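Local coordinates for protein endo-beta-1,2-glucanase (PDB 6IMV) that hydrolyses the beta-1,2-glycosidic linkages of beta-1,2-glucans from within the chain, as an endo-acting fungal glycoside hydrolase, at residues 48-62 and 74-86. Sequence-based numbering, arbitrary orientation.
Sequences NISYNSGNGMSYDGT and KHPFSAASKESLQ. With BGC (beta-D-glucopyranose), chain I.
Asp-60 and His-75 lie side by side where the hairpin of strands 57-64 and 71-78 reaches the sugar pocket. Outward along Asp-60, CB rests 3.8 Å from CE1 of the Phe-77 ring; CG stands anti to the backbone N (chi1 177°), which carries the carboxylate past Phe-77 to the glucose. OD1 accepts from the sugar O6 at 2.7 Å. OD2 takes two bonds, from the sugar O4 and, on its anti lone pair, from His-75 ND1 at 2.7 Å. Imidazole and carboxylate are nearly coplanar, 8° apart, and the bond from ND1, in the ring plane, probably limits rotation of the carboxylate. Phe-77 presents its ring edge to the sugar O3, while its backbone O receives Asp-60 N at 2.8 Å. Lys-82, on helix 80-94, brings CE to 3.6 Å from Asp-60 OD1, but its ammonium is salt-bridged to Asp-434. Farther from the sugar, Ser-78 OG donates to Ser-58 OG, which in turn donates to Glu-83 OE2 at 2.7 Å; Ser-58 N reaches the same oxygen nearly along its C-O axis. The other oxygen, OE1, is held by Tyr-127 and Lys-123. A glutamine in place of Glu-83 would probably deprive Lys-123 of this countercharge and weaken the double grip on Ser-58 N and OG. Lys-74 lays CD over one face of the Tyr-59 ring, 3.7 Å from its centroid, a CH-pi contact. The chemistry implies a sugar-binding carboxylate oriented by His-75, on a backbone pinned to Phe-77 O, with hairpin joined to helix by a buried glutamate whose charge is probably balanced by Lys-123.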
loop_
_atom_site.group_PDB
_atom_site.type_symbol
_atom_site.label_atom_id
_atom_site.label_comp_id
_atom_site.label_asym_id
_atom_site.label_seq_id
_atom_site.Cartn_x
_atom_site.Cartn_y
_atom_site.Cartn_z
ATOM N N ASN A 48 20.205 -1.432 -2.962
ATOM C CA ASN A 48 20.286 -2.887 -3.153
ATOM C C ASN A 48 19.395 -3.642 -2.157
ATOM O O ASN A 48 19.337 -4.866 -2.208
ATOM C CB ASN A 48 21.723 -3.419 -3.080
ATOM C CG ASN A 48 22.465 -3.293 -4.393
ATOM O OD1 ASN A 48 22.953 -2.221 -4.735
ATOM N ND2 ASN A 48 22.574 -4.382 -5.130
ATOM N N ILE A 49 18.707 -2.930 -1.259
ATOM C CA ILE A 49 17.771 -3.560 -0.330
ATOM C C ILE A 49 16.336 -3.266 -0.786
ATOM O O ILE A 49 15.568 -4.203 -1.004
ATOM C CB ILE A 49 18.015 -3.092 1.117
ATOM C CG1 ILE A 49 19.460 -3.341 1.574
ATOM C CG2 ILE A 49 17.002 -3.734 2.053
ATOM C CD1 ILE A 49 19.860 -4.791 1.628
ATOM N N SER A 50 15.992 -1.972 -0.899
ATOM C CA SER A 50 14.622 -1.541 -1.216
ATOM C C SER A 50 14.574 -0.680 -2.484
ATOM O O SER A 50 13.496 -0.511 -3.052
ATOM C CB SER A 50 14.000 -0.797 -0.064
ATOM O OG SER A 50 14.682 0.427 0.187
ATOM N N TYR A 51 15.706 -0.092 -2.896
ATOM C CA TYR A 51 15.723 0.719 -4.097
ATOM C C TYR A 51 17.121 0.737 -4.721
ATOM O O TYR A 51 18.105 0.295 -4.135
ATOM C CB TYR A 51 15.192 2.125 -3.803
ATOM C CG TYR A 51 16.139 3.041 -3.067
ATOM C CD1 TYR A 51 16.393 2.888 -1.711
ATOM C CD2 TYR A 51 16.758 4.088 -3.729
ATOM C CE1 TYR A 51 17.244 3.748 -1.034
ATOM C CE2 TYR A 51 17.630 4.942 -3.073
ATOM C CZ TYR A 51 17.872 4.769 -1.722
ATOM O OH TYR A 51 18.722 5.627 -1.104
ATOM N N ASN A 52 17.158 1.223 -5.959
ATOM C CA ASN A 52 18.371 1.440 -6.727
ATOM C C ASN A 52 18.709 2.932 -6.629
ATOM O O ASN A 52 18.002 3.740 -7.179
ATOM C CB ASN A 52 18.154 0.964 -8.168
ATOM C CG ASN A 52 19.369 1.104 -9.061
ATOM O OD1 ASN A 52 20.258 1.913 -8.787
ATOM N ND2 ASN A 52 19.396 0.337 -10.143
ATOM N N SER A 53 19.780 3.283 -5.908
ATOM C CA SER A 53 20.155 4.693 -5.708
ATOM C C SER A 53 20.654 5.331 -7.012
ATOM O O SER A 53 20.651 6.559 -7.150
ATOM C CB SER A 53 21.170 4.827 -4.615
ATOM O OG SER A 53 22.248 3.948 -4.851
ATOM N N GLY A 54 21.070 4.506 -7.976
ATOM C CA GLY A 54 21.526 4.991 -9.267
ATOM C C GLY A 54 20.411 5.613 -10.094
ATOM O O GLY A 54 20.635 6.602 -10.789
ATOM N N ASN A 55 19.213 5.013 -10.068
ATOM C CA ASN A 55 18.096 5.501 -10.898
ATOM C C ASN A 55 16.900 5.945 -10.032
ATOM O O ASN A 55 15.902 6.412 -10.565
ATOM C CB ASN A 55 17.699 4.462 -11.951
ATOM C CG ASN A 55 17.187 3.167 -11.356
ATOM O OD1 ASN A 55 16.856 3.111 -10.171
ATOM N ND2 ASN A 55 17.103 2.134 -12.182
ATOM N N GLY A 56 17.009 5.799 -8.711
ATOM C CA GLY A 56 15.991 6.263 -7.770
ATOM C C GLY A 56 14.752 5.378 -7.743
ATOM O O GLY A 56 13.739 5.778 -7.190
ATOM N N MET A 57 14.832 4.178 -8.324
ATOM C CA MET A 57 13.669 3.310 -8.498
ATOM C C MET A 57 13.605 2.265 -7.379
ATOM O O MET A 57 14.638 1.750 -6.952
ATOM C CB MET A 57 13.726 2.587 -9.849
ATOM C CG MET A 57 13.682 3.529 -11.045
ATOM S SD MET A 57 12.167 4.520 -11.112
ATOM C CE MET A 57 10.897 3.260 -11.098
ATOM N N SER A 58 12.377 1.945 -6.943
ATOM C CA SER A 58 12.141 0.892 -5.967
ATOM C C SER A 58 12.490 -0.466 -6.582
ATOM O O SER A 58 12.376 -0.659 -7.791
ATOM C CB SER A 58 10.724 0.891 -5.443
ATOM O OG SER A 58 9.790 0.550 -6.451
ATOM N N TYR A 59 12.958 -1.371 -5.717
ATOM C CA TYR A 59 12.842 -2.810 -5.903
ATOM C C TYR A 59 11.665 -3.294 -5.060
ATOM O O TYR A 59 11.441 -2.740 -3.991
ATOM C CB TYR A 59 14.095 -3.535 -5.408
ATOM C CG TYR A 59 15.371 -3.199 -6.129
ATOM C CD1 TYR A 59 15.514 -3.453 -7.485
ATOM C CD2 TYR A 59 16.437 -2.623 -5.452
ATOM C CE1 TYR A 59 16.688 -3.140 -8.148
ATOM C CE2 TYR A 59 17.620 -2.310 -6.102
ATOM C CZ TYR A 59 17.742 -2.573 -7.454
ATOM O OH TYR A 59 18.900 -2.271 -8.097
ATOM N N ASP A 60 10.986 -4.364 -5.493
ATOM C CA ASP A 60 9.932 -4.981 -4.699
ATOM C C ASP A 60 10.437 -5.223 -3.270
ATOM O O ASP A 60 9.710 -5.007 -2.298
ATOM C CB ASP A 60 9.455 -6.298 -5.317
ATOM C CG ASP A 60 8.405 -7.011 -4.473
ATOM O OD1 ASP A 60 7.420 -6.359 -4.100
ATOM O OD2 ASP A 60 8.590 -8.213 -4.198
ATOM N N GLY A 61 11.685 -5.679 -3.164
ATOM C CA GLY A 61 12.337 -5.919 -1.889
ATOM C C GLY A 61 13.533 -6.840 -2.053
ATOM O O GLY A 61 14.161 -6.868 -3.103
ATOM N N THR A 62 13.837 -7.612 -1.012
ATOM C CA THR A 62 14.976 -8.520 -1.049
ATOM C C THR A 62 14.764 -9.683 -0.080
ATOM O O THR A 62 14.153 -9.541 0.989
ATOM C CB THR A 62 16.291 -7.794 -0.722
ATOM O OG1 THR A 62 17.353 -8.745 -0.826
ATOM C CG2 THR A 62 16.319 -7.206 0.665
ATOM N N LYS A 74 18.165 -9.643 -3.977
ATOM C CA LYS A 74 17.093 -8.671 -4.208
ATOM C C LYS A 74 16.069 -9.218 -5.218
ATOM O O LYS A 74 16.377 -10.074 -6.025
ATOM C CB LYS A 74 17.671 -7.332 -4.678
ATOM C CG LYS A 74 18.244 -7.298 -6.092
ATOM C CD LYS A 74 18.685 -5.903 -6.477
ATOM C CE LYS A 74 19.791 -5.879 -7.507
ATOM N NZ LYS A 74 21.071 -6.348 -6.922
ATOM N N HIS A 75 14.842 -8.694 -5.152
ATOM C CA HIS A 75 13.905 -8.737 -6.262
ATOM C C HIS A 75 14.245 -7.588 -7.201
ATOM O O HIS A 75 14.120 -6.431 -6.794
ATOM C CB HIS A 75 12.445 -8.627 -5.779
ATOM C CG HIS A 75 11.932 -9.840 -5.075
ATOM N ND1 HIS A 75 10.669 -9.876 -4.499
ATOM C CD2 HIS A 75 12.497 -11.049 -4.845
ATOM C CE1 HIS A 75 10.480 -11.052 -3.943
ATOM N NE2 HIS A 75 11.583 -11.799 -4.154
ATOM N N PRO A 76 14.658 -7.852 -8.466
ATOM C CA PRO A 76 15.090 -6.786 -9.376
ATOM C C PRO A 76 13.936 -6.080 -10.104
ATOM O O PRO A 76 14.161 -5.287 -11.001
ATOM C CB PRO A 76 15.943 -7.567 -10.393
ATOM C CG PRO A 76 15.211 -8.904 -10.514
ATOM C CD PRO A 76 14.707 -9.183 -9.108
ATOM N N PHE A 77 12.705 -6.417 -9.729
ATOM C CA PHE A 77 11.495 -5.889 -10.357
ATOM C C PHE A 77 10.702 -5.097 -9.312
ATOM O O PHE A 77 10.927 -5.246 -8.109
ATOM C CB PHE A 77 10.644 -7.026 -10.924
ATOM C CG PHE A 77 10.264 -8.059 -9.898
ATOM C CD1 PHE A 77 9.160 -7.871 -9.081
ATOM C CD2 PHE A 77 11.035 -9.193 -9.714
ATOM C CE1 PHE A 77 8.818 -8.807 -8.122
ATOM C CE2 PHE A 77 10.687 -10.135 -8.758
ATOM C CZ PHE A 77 9.585 -9.936 -7.960
ATOM N N SER A 78 9.787 -4.250 -9.791
ATOM C CA SER A 78 8.873 -3.504 -8.938
ATOM C C SER A 78 7.692 -3.043 -9.797
ATOM O O SER A 78 7.501 -3.533 -10.912
ATOM C CB SER A 78 9.576 -2.354 -8.220
ATOM O OG SER A 78 8.781 -1.835 -7.154
ATOM N N ALA A 79 6.879 -2.144 -9.244
ATOM C CA ALA A 79 5.669 -1.678 -9.895
ATOM C C ALA A 79 5.248 -0.352 -9.268
ATOM O O ALA A 79 5.789 0.034 -8.225
ATOM C CB ALA A 79 4.585 -2.724 -9.773
ATOM N N ALA A 80 4.270 0.312 -9.894
ATOM C CA ALA A 80 3.812 1.644 -9.491
ATOM C C ALA A 80 3.206 1.609 -8.080
ATOM O O ALA A 80 3.196 2.618 -7.385
ATOM C CB ALA A 80 2.847 2.184 -10.518
ATOM N N SER A 81 2.738 0.432 -7.656
ATOM C CA SER A 81 2.184 0.197 -6.321
ATOM C C SER A 81 3.260 0.374 -5.233
ATOM O O SER A 81 3.004 1.004 -4.197
ATOM C CB SER A 81 1.550 -1.172 -6.265
ATOM O OG SER A 81 2.372 -2.129 -6.926
ATOM N N LYS A 82 4.467 -0.153 -5.465
ATOM C CA LYS A 82 5.579 0.014 -4.503
ATOM C C LYS A 82 6.125 1.447 -4.595
ATOM O O LYS A 82 6.463 2.062 -3.594
ATOM C CB LYS A 82 6.695 -1.011 -4.743
ATOM C CG LYS A 82 6.248 -2.468 -4.670
ATOM C CD LYS A 82 5.826 -3.053 -6.002
ATOM C CE LYS A 82 5.013 -4.323 -5.853
ATOM N NZ LYS A 82 3.755 -4.078 -5.103
ATOM N N GLU A 83 6.186 1.983 -5.812
ATOM C CA GLU A 83 6.516 3.391 -6.034
ATOM C C GLU A 83 5.629 4.300 -5.173
ATOM O O GLU A 83 6.111 5.255 -4.606
ATOM C CB GLU A 83 6.362 3.748 -7.509
ATOM C CG GLU A 83 7.389 3.090 -8.405
ATOM C CD GLU A 83 8.802 3.615 -8.250
ATOM O OE1 GLU A 83 9.033 4.797 -8.591
ATOM O OE2 GLU A 83 9.672 2.838 -7.794
ATOM N N SER A 84 4.337 3.976 -5.079
ATOM C CA SER A 84 3.366 4.776 -4.330
ATOM C C SER A 84 3.740 4.818 -2.842
ATOM O O SER A 84 3.618 5.874 -2.220
ATOM C CB SER A 84 1.939 4.296 -4.568
ATOM O OG SER A 84 1.622 3.200 -3.736
ATOM N N LEU A 85 4.258 3.705 -2.298
ATOM C CA LEU A 85 4.633 3.627 -0.883
ATOM C C LEU A 85 5.884 4.477 -0.613
ATOM O O LEU A 85 5.955 5.169 0.405
ATOM C CB LEU A 85 4.833 2.168 -0.470
ATOM C CG LEU A 85 3.562 1.314 -0.467
ATOM C CD1 LEU A 85 3.887 -0.156 -0.230
ATOM C CD2 LEU A 85 2.564 1.806 0.575
ATOM N N GLN A 86 6.842 4.431 -1.539
ATOM C CA GLN A 86 8.080 5.182 -1.453
ATOM C C GLN A 86 7.781 6.684 -1.576
ATOM O O GLN A 86 8.272 7.494 -0.789
ATOM C CB GLN A 86 9.026 4.694 -2.551
ATOM C CG GLN A 86 10.377 5.387 -2.583
ATOM C CD GLN A 86 11.211 4.922 -3.752
ATOM O OE1 GLN A 86 10.698 4.371 -4.722
ATOM N NE2 GLN A 86 12.509 5.153 -3.672
HETATM C C2 BGC I . 4.436 -10.682 -6.580
HETATM C C3 BGC I . 5.590 -10.811 -5.571
HETATM C C4 BGC I . 5.726 -9.559 -4.682
HETATM C C5 BGC I . 4.351 -9.158 -4.128
HETATM C C6 BGC I . 4.386 -7.877 -3.290
HETATM C C1 BGC I . 3.161 -10.230 -5.881
HETATM O O1 BGC I . 2.054 -10.054 -6.769
HETATM O O2 BGC I . 4.192 -11.952 -7.159
HETATM O O3 BGC I . 6.825 -11.058 -6.247
HETATM O O4 BGC I . 6.662 -9.773 -3.605
HETATM O O5 BGC I . 3.418 -9.000 -5.204
HETATM O O6 BGC I . 4.746 -6.783 -4.130
#